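Local coordinates for broad specificity aminotransferase (Leishmania mexicana, PDB 4WB0) that catalyses transamination with broad substrate specificity, using pyridoxal 5'-phosphate as cofactor, and works as a homodimer, at the interface of chains A and B. Residues are numbered along the deposited sequence; one frame, centred on the assembly and turned at random. Chains: chain A, Broad specificity aminotransferase; chain B, Broad specificity aminotransferase.

The interface of chains A and B. Residues chain A 61-62, 65, 263, 266, 306; chain B 69, 75.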
# COMPACT_ATOMS: atom_id res chain seq x y z
N VAL A 61 19.68 3.51 -11.19
CA VAL A 61 18.77 4.03 -10.18
C VAL A 61 19.48 5.20 -9.44
O VAL A 61 18.84 6.20 -9.13
CB VAL A 61 18.30 2.89 -9.17
CG1 VAL A 61 17.75 3.55 -7.90
CG2 VAL A 61 17.21 2.00 -9.84
N ARG A 62 20.76 5.08 -9.16
CA ARG A 62 21.52 6.21 -8.59
C ARG A 62 21.46 7.43 -9.51
O ARG A 62 21.32 8.57 -9.03
CB ARG A 62 22.97 5.87 -8.34
CG ARG A 62 23.27 4.88 -7.18
CD ARG A 62 22.62 5.26 -5.88
NE ARG A 62 23.25 4.53 -4.79
CZ ARG A 62 22.68 4.19 -3.64
NH1 ARG A 62 21.39 4.46 -3.44
NH2 ARG A 62 23.41 3.57 -2.70
N GLU A 65 17.88 8.92 -9.15
CA GLU A 65 17.74 9.63 -7.87
C GLU A 65 18.07 11.10 -8.03
O GLU A 65 17.34 11.99 -7.59
CB GLU A 65 18.68 9.06 -6.82
CG GLU A 65 18.30 7.74 -6.21
CD GLU A 65 19.42 7.20 -5.27
OE1 GLU A 65 20.49 7.83 -5.15
OE2 GLU A 65 19.24 6.10 -4.70
N LEU A 263 14.22 -2.16 -6.93
CA LEU A 263 13.47 -1.16 -6.17
C LEU A 263 12.64 -1.84 -5.08
O LEU A 263 11.52 -1.46 -4.85
CB LEU A 263 12.57 -0.37 -7.12
CG LEU A 263 13.40 0.54 -8.02
CD1 LEU A 263 12.39 1.23 -8.97
CD2 LEU A 263 14.23 1.52 -7.19
N GLU A 266 10.74 0.31 -2.53
CA GLU A 266 9.91 1.44 -2.95
C GLU A 266 8.55 0.95 -3.48
O GLU A 266 7.64 1.77 -3.63
CB GLU A 266 10.66 2.35 -3.94
CG GLU A 266 11.87 3.08 -3.29
CD GLU A 266 11.64 3.57 -1.81
OE1 GLU A 266 10.56 4.17 -1.47
OE2 GLU A 266 12.57 3.29 -0.99
N LEU A 306 10.98 7.20 -10.16
CA LEU A 306 12.29 6.71 -10.52
C LEU A 306 12.22 5.74 -11.72
O LEU A 306 13.06 5.82 -12.68
CB LEU A 306 13.00 5.97 -9.35
CG LEU A 306 13.38 6.77 -8.15
CD1 LEU A 306 13.93 5.76 -7.05
CD2 LEU A 306 14.47 7.81 -8.50
N LEU B 69 19.92 11.34 0.17
CA LEU B 69 20.76 10.95 -0.98
C LEU B 69 22.22 10.85 -0.59
O LEU B 69 22.91 9.94 -1.01
CB LEU B 69 20.63 11.93 -2.14
CG LEU B 69 20.26 11.26 -3.46
CD1 LEU B 69 18.81 10.69 -3.31
CD2 LEU B 69 20.36 12.19 -4.65
N TYR B 75 18.27 -0.25 -1.29
CA TYR B 75 16.84 -0.43 -1.52
C TYR B 75 16.27 -1.77 -1.10
O TYR B 75 15.23 -2.23 -1.64
CB TYR B 75 16.55 -0.22 -3.02
CG TYR B 75 16.75 1.21 -3.50
CD1 TYR B 75 17.99 1.68 -3.94
CD2 TYR B 75 15.68 2.11 -3.48
CE1 TYR B 75 18.15 3.00 -4.38
CE2 TYR B 75 15.83 3.40 -3.93
CZ TYR B 75 17.05 3.85 -4.36
OH TYR B 75 17.12 5.18 -4.76
O HOH W 1 22.25 7.64 -2.87
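B:Tyr75 of one subunit enters a recess of the other and approaches A:Glu65 from the opposite direction, an example of how an aromatic side chain can anchor a dimer by its apolar ring and its polar end together. The tyrosine hides 92 Å² of its surface. Its phenol OH faces carboxylate oxygen OE2 of A:Glu65, but the modelled separation is too short to trust, and no bond should be read from it. The planes of carboxylate and ring are turned 40° apart. Around the ring the lining is mostly aliphatic. CG1 of A:Val61, set opposite its backbone N (chi1 161°), lies over one face near the rim, 3.6 Å from CE1 of B:Tyr75. Over the same face, A:Leu263 runs alongside the tyrosine in the same direction and brings its CD2 methyl 4.0 Å from CD2 of B:Tyr75. At the edge, in the ring plane, CG of A:Glu266 lies 3.9 Å from CD2 of B:Tyr75.

A:Glu65 is held from its own helix as well. NH1 of A:Arg62 forms a salt bridge and hydrogen bond with its OE2 at 3.0 Å, received on the syn lone pair and lying nearly in the guanidinium plane; this should steady the carboxylate and may favour its charged form. The extended glutamate (chi2 173°) carries its other oxygen, OE1, towards chain B, where a water 2.9 Å from OE1 links it to the backbone O of B:Leu69. The leucine's CD1 methyl packs 3.9 Å from CB of A:Glu65.

Within the homodimer, A:Val61, A:Arg62 and A:Glu65 belong to helix 59-71, while A:Leu306 of helix 301-312 reaches with CD1 towards the phenol end of B:Tyr75; B:Leu69 ends helix 59-69, and B:Tyr75 reaches over from the loop beyond it.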